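Local coordinates for YjeF-related protein (Enterococcus faecalis, PDB 2R3B) that probably dehydrates the S-form of hydrated NAD(P)H at the expense of ADP, restoring the damaged nicotinamide cofactor, at residues G223-L237 / H262-V276. Numbering follows the deposited sequence. Where two conformers were deposited one is given.
With EDO (1,2-ethanediol), chain L.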
loop_
_atom_site.group_PDB
_atom_site.type_symbol
_atom_site.label_atom_id
_atom_site.label_comp_id
_atom_site.label_asym_id
_atom_site.label_seq_id
_atom_site.Cartn_x
_atom_site.Cartn_y
_atom_site.Cartn_z
ATOM N N GLY B 223 -4.067 -8.236 30.660
ATOM C CA GLY B 223 -2.964 -7.929 29.728
ATOM C C GLY B 223 -2.945 -6.461 29.396
ATOM O O GLY B 223 -3.768 -5.692 29.886
ATOM N N GLY B 224 -1.995 -6.083 28.544
ATOM C CA GLY B 224 -1.813 -4.694 28.163
ATOM C C GLY B 224 -0.414 -4.257 28.529
ATOM O O GLY B 224 0.146 -4.692 29.525
ATOM N N ASN B 225 0.181 -3.412 27.716
ATOM C CA ASN B 225 1.531 -2.986 27.979
ATOM C C ASN B 225 1.763 -1.621 27.360
ATOM O O ASN B 225 1.033 -1.237 26.433
ATOM C CB ASN B 225 2.524 -4.016 27.464
ATOM C CG ASN B 225 2.611 -4.024 25.960
ATOM O OD1 ASN B 225 3.342 -3.239 25.369
ATOM N ND2 ASN B 225 1.845 -4.913 25.331
ATOM N N PRO B 226 2.741 -0.859 27.897
ATOM C CA PRO B 226 2.972 0.488 27.356
ATOM C C PRO B 226 3.561 0.578 25.944
ATOM O O PRO B 226 3.594 1.673 25.395
ATOM C CB PRO B 226 3.918 1.134 28.389
ATOM C CG PRO B 226 4.583 -0.004 29.049
ATOM C CD PRO B 226 3.627 -1.155 29.043
ATOM N N GLY B 227 3.961 -0.540 25.348
ATOM C CA GLY B 227 4.290 -0.580 23.907
ATOM C C GLY B 227 3.082 -0.342 23.002
ATOM O O GLY B 227 3.231 0.000 21.829
HETATM N N MSE B 228 1.878 -0.488 23.563
HETATM C CA MSE B 228 0.620 -0.279 22.849
HETATM C C MSE B 228 0.106 1.145 23.017
HETATM O O MSE B 228 -0.948 1.493 22.509
HETATM C CB MSE B 228 -0.426 -1.272 23.374
HETATM C CG MSE B 228 -0.102 -2.717 23.095
HETATM SE SE MSE B 228 -1.256 -3.929 24.123
HETATM C CE MSE B 228 -2.906 -3.485 23.174
ATOM N N ALA B 229 0.843 1.980 23.755
ATOM C CA ALA B 229 0.420 3.355 24.051
ATOM C C ALA B 229 0.776 4.250 22.857
ATOM O O ALA B 229 1.669 5.108 22.928
ATOM C CB ALA B 229 1.094 3.859 25.317
ATOM N N THR B 230 0.066 4.038 21.762
ATOM C CA THR B 230 0.356 4.744 20.543
ATOM C C THR B 230 -0.964 4.978 19.815
ATOM O O THR B 230 -1.942 4.244 20.009
ATOM C CB THR B 230 1.369 3.978 19.650
ATOM O OG1 THR B 230 1.706 4.796 18.518
ATOM C CG2 THR B 230 0.831 2.648 19.152
ATOM N N GLY B 231 -1.017 6.028 19.011
ATOM C CA GLY B 231 -2.274 6.348 18.311
ATOM C C GLY B 231 -2.756 5.207 17.452
ATOM O O GLY B 231 -1.996 4.683 16.640
ATOM N N GLY B 232 -4.034 4.841 17.605
ATOM C CA GLY B 232 -4.656 3.790 16.802
ATOM C C GLY B 232 -4.961 2.527 17.585
ATOM O O GLY B 232 -5.728 1.692 17.139
ATOM N N THR B 233 -4.308 2.353 18.735
ATOM C CA THR B 233 -4.575 1.158 19.563
ATOM C C THR B 233 -6.039 1.061 19.933
ATOM O O THR B 233 -6.634 0.004 19.849
ATOM C CB THR B 233 -3.679 1.142 20.794
ATOM O OG1 THR B 233 -2.324 1.018 20.346
ATOM C CG2 THR B 233 -4.025 -0.037 21.701
ATOM N N GLY B 234 -6.649 2.174 20.316
ATOM C CA GLY B 234 -8.041 2.172 20.672
ATOM C C GLY B 234 -8.984 1.993 19.504
ATOM O O GLY B 234 -10.008 1.333 19.626
ATOM N N ASP B 235 -8.647 2.595 18.368
ATOM C CA ASP B 235 -9.400 2.400 17.123
ATOM C C ASP B 235 -9.399 0.923 16.732
ATOM O O ASP B 235 -10.400 0.381 16.263
ATOM C CB ASP B 235 -8.753 3.191 15.989
ATOM C CG ASP B 235 -8.618 4.682 16.329
ATOM O OD1 ASP B 235 -9.540 5.232 16.976
ATOM O OD2 ASP B 235 -7.576 5.279 15.973
ATOM N N THR B 236 -8.248 0.293 16.876
ATOM C CA THR B 236 -8.107 -1.139 16.609
ATOM C C THR B 236 -8.997 -1.996 17.497
ATOM O O THR B 236 -9.742 -2.884 17.001
ATOM C CB THR B 236 -6.629 -1.547 16.663
ATOM O OG1 THR B 236 -5.932 -0.790 15.654
ATOM C CG2 THR B 236 -6.453 -3.042 16.372
ATOM N N LEU B 237 -8.944 -1.742 18.803
ATOM C CA LEU B 237 -9.792 -2.472 19.738
ATOM C C LEU B 237 -11.268 -2.345 19.379
ATOM O O LEU B 237 -12.003 -3.330 19.418
ATOM C CB LEU B 237 -9.592 -1.952 21.154
ATOM C CG LEU B 237 -10.534 -2.535 22.196
ATOM C CD1 LEU B 237 -10.455 -4.098 22.293
ATOM C CD2 LEU B 237 -10.283 -1.856 23.537
ATOM N N HIS B 262 -7.154 -8.549 21.933
ATOM C CA HIS B 262 -6.412 -7.325 21.579
ATOM C C HIS B 262 -5.112 -7.172 22.400
ATOM O O HIS B 262 -4.060 -6.937 21.853
ATOM C CB HIS B 262 -7.349 -6.139 21.760
ATOM C CG HIS B 262 -6.739 -4.787 21.582
ATOM N ND1 HIS B 262 -6.485 -3.949 22.652
ATOM C CD2 HIS B 262 -6.446 -4.073 20.463
ATOM C CE1 HIS B 262 -6.010 -2.800 22.202
ATOM N NE2 HIS B 262 -5.976 -2.848 20.879
ATOM N N SER B 263 -5.226 -7.320 23.717
ATOM C CA SER B 263 -4.060 -7.194 24.593
ATOM C C SER B 263 -3.133 -8.422 24.561
ATOM O O SER B 263 -1.930 -8.283 24.810
ATOM C CB SER B 263 -4.513 -6.877 26.012
ATOM O OG SER B 263 -5.326 -7.906 26.517
ATOM N N LEU B 264 -3.653 -9.619 24.287
ATOM C CA LEU B 264 -2.816 -10.817 24.177
ATOM C C LEU B 264 -1.877 -10.678 23.010
ATOM O O LEU B 264 -0.671 -10.900 23.100
ATOM C CB LEU B 264 -3.653 -12.089 23.994
ATOM C CG LEU B 264 -2.909 -13.406 23.757
ATOM C CD1 LEU B 264 -2.153 -13.788 25.041
ATOM C CD2 LEU B 264 -3.863 -14.491 23.375
ATOM N N ILE B 265 -2.435 -10.272 21.881
ATOM C CA ILE B 265 -1.620 -10.073 20.684
ATOM C C ILE B 265 -0.624 -8.933 20.910
ATOM O O ILE B 265 0.549 -9.037 20.551
ATOM C CB ILE B 265 -2.500 -9.812 19.443
ATOM C CG1 ILE B 265 -3.312 -11.044 19.065
ATOM C CG2 ILE B 265 -1.601 -9.420 18.243
ATOM C CD1 ILE B 265 -4.494 -10.712 18.085
ATOM N N GLY B 266 -1.082 -7.836 21.490
ATOM C CA GLY B 266 -0.221 -6.686 21.690
ATOM C C GLY B 266 0.889 -7.042 22.660
ATOM O O GLY B 266 2.002 -6.610 22.499
ATOM N N ASP B 267 0.577 -7.866 23.669
ATOM C CA ASP B 267 1.587 -8.260 24.648
ATOM C C ASP B 267 2.628 -9.153 24.001
ATOM O O ASP B 267 3.817 -9.009 24.276
ATOM C CB ASP B 267 0.930 -8.989 25.817
ATOM C CG ASP B 267 0.250 -8.053 26.793
ATOM O OD1 ASP B 267 0.414 -6.806 26.710
ATOM O OD2 ASP B 267 -0.452 -8.568 27.701
ATOM N N ASP B 268 2.182 -10.070 23.145
ATOM C CA ASP B 268 3.076 -10.941 22.381
ATOM C C ASP B 268 3.994 -10.118 21.467
ATOM O O ASP B 268 5.208 -10.362 21.397
ATOM C CB ASP B 268 2.313 -11.987 21.557
ATOM C CG ASP B 268 1.788 -13.137 22.396
ATOM O OD1 ASP B 268 2.133 -13.185 23.611
ATOM O OD2 ASP B 268 1.031 -13.968 21.812
ATOM N N LEU B 269 3.408 -9.172 20.726
ATOM C CA LEU B 269 4.219 -8.359 19.823
ATOM C C LEU B 269 5.234 -7.485 20.562
ATOM O O LEU B 269 6.318 -7.256 20.056
ATOM C CB LEU B 269 3.336 -7.489 18.934
ATOM C CG LEU B 269 2.491 -8.260 17.933
ATOM C CD1 LEU B 269 1.459 -7.324 17.270
ATOM C CD2 LEU B 269 3.360 -8.917 16.913
ATOM N N ALA B 270 4.873 -7.005 21.754
ATOM C CA ALA B 270 5.733 -6.135 22.517
ATOM C C ALA B 270 6.980 -6.860 22.992
ATOM O O ALA B 270 7.929 -6.221 23.447
ATOM C CB ALA B 270 4.969 -5.533 23.701
ATOM N N LYS B 271 6.970 -8.192 22.935
ATOM C CA LYS B 271 8.156 -8.944 23.316
ATOM C C LYS B 271 9.301 -8.674 22.355
ATOM O O LYS B 271 10.467 -8.722 22.765
ATOM C CB LYS B 271 7.876 -10.431 23.354
ATOM C CG LYS B 271 6.951 -10.857 24.512
ATOM C CD LYS B 271 6.559 -12.334 24.314
ATOM C CE LYS B 271 5.425 -12.763 25.276
ATOM N NZ LYS B 271 4.826 -14.108 24.901
ATOM N N THR B 272 8.961 -8.383 21.093
ATOM C CA THR B 272 9.953 -8.123 20.063
ATOM C C THR B 272 9.977 -6.650 19.589
ATOM O O THR B 272 10.980 -6.232 19.027
ATOM C CB THR B 272 9.709 -9.021 18.846
ATOM O OG1 THR B 272 8.366 -8.864 18.375
ATOM C CG2 THR B 272 9.952 -10.478 19.204
ATOM N N ASP B 273 8.882 -5.914 19.808
ATOM C CA ASP B 273 8.650 -4.572 19.227
ATOM C C ASP B 273 8.554 -3.529 20.333
ATOM O O ASP B 273 7.716 -3.626 21.209
ATOM C CB ASP B 273 7.320 -4.532 18.451
ATOM C CG ASP B 273 7.300 -5.386 17.201
ATOM O OD1 ASP B 273 8.275 -6.149 16.956
ATOM O OD2 ASP B 273 6.277 -5.294 16.438
ATOM N N TYR B 274 9.413 -2.504 20.297
ATOM C CA TYR B 274 9.405 -1.466 21.334
ATOM C C TYR B 274 8.052 -0.727 21.376
ATOM O O TYR B 274 7.480 -0.528 22.447
ATOM C CB TYR B 274 10.541 -0.513 21.070
ATOM C CG TYR B 274 10.750 0.527 22.125
ATOM C CD1 TYR B 274 11.360 0.197 23.328
ATOM C CD2 TYR B 274 10.336 1.830 21.937
ATOM C CE1 TYR B 274 11.546 1.141 24.331
ATOM C CE2 TYR B 274 10.546 2.801 22.914
ATOM C CZ TYR B 274 11.167 2.437 24.128
ATOM O OH TYR B 274 11.349 3.400 25.095
ATOM N N VAL B 275 7.548 -0.344 20.198
ATOM C CA VAL B 275 6.181 0.137 20.028
ATOM C C VAL B 275 5.491 -0.873 19.118
ATOM O O VAL B 275 6.099 -1.379 18.131
ATOM C CB VAL B 275 6.095 1.573 19.465
ATOM C CG1 VAL B 275 6.600 1.625 18.067
ATOM C CG2 VAL B 275 4.666 2.086 19.512
ATOM N N VAL B 276 4.235 -1.177 19.477
ATOM C CA VAL B 276 3.422 -2.138 18.759
ATOM C C VAL B 276 2.495 -1.350 17.815
ATOM O O VAL B 276 1.580 -0.677 18.244
ATOM C CB VAL B 276 2.574 -2.984 19.695
ATOM C CG1 VAL B 276 1.689 -3.944 18.886
ATOM C CG2 VAL B 276 3.510 -3.776 20.697
HETATM C C1 EDO L . -5.072 8.883 14.412
HETATM O O1 EDO L . -6.285 9.528 13.993
HETATM C C2 EDO L . -5.416 7.484 14.910
HETATM O O2 EDO L . -6.320 7.543 16.038
HETATM O O HOH W 1 0.955 -7.641 29.985
HETATM O O HOH W 2 -0.781 -1.142 19.750
#
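The glycine-rich loop that leads into helix 233-247 lies along the C-terminal half of helix 252-269, where D267 takes bonds from G224 and N225. Both carboxylate oxygens of D267 receive the backbone N of G224 on their syn sides, OD2 at 3.0 Å and nearly straight, OD1 more bent. OD1 also takes ND2 of N225 on its anti lone pair, at 2.7 Å and 171°, with the oxygen almost in the amide plane. CG of N225 stands between its own N and carbonyl carbon (chi1 72°), which turns the amide toward D267 and A270: OD1 of N225 lies 3.3 Å from CB of A270 and takes a weak bond from G227 N. Water 1 bridges D267 OD2 and G224 O.

In this ribokinase-like fold the sequence GTGD (G232 to D235) opens the helix at what is probably the nucleotide site, consistent with the family's anion-binding helix start; G232 is its N-cap, G234 is predicted to bind AMP and D235 the hydrated cofactor. An ethanediol, probably from crystallisation, is hydrogen-bonded to D235 OD2. The H262 ring packs against the first turn of this helix. CB of L237 covers one face in a CH-pi contact, 3.7 Å from the centroid, while CG2 of T236 meets the edge. NE2 of H262 gives a weak, bent bond to T233 O, and selenomethionine M228, bent at chi3 (68°), brings CE to 3.3 Å from H262 CE1.

Past the helix, V276 N donates to G227 O at 2.8 Å. CG2 of V275 packs on CB of T230, and water 2 links V276 O to OG1 of T233. P226 O is hydrogen-bonded to NH1 of R35 of the second subunit.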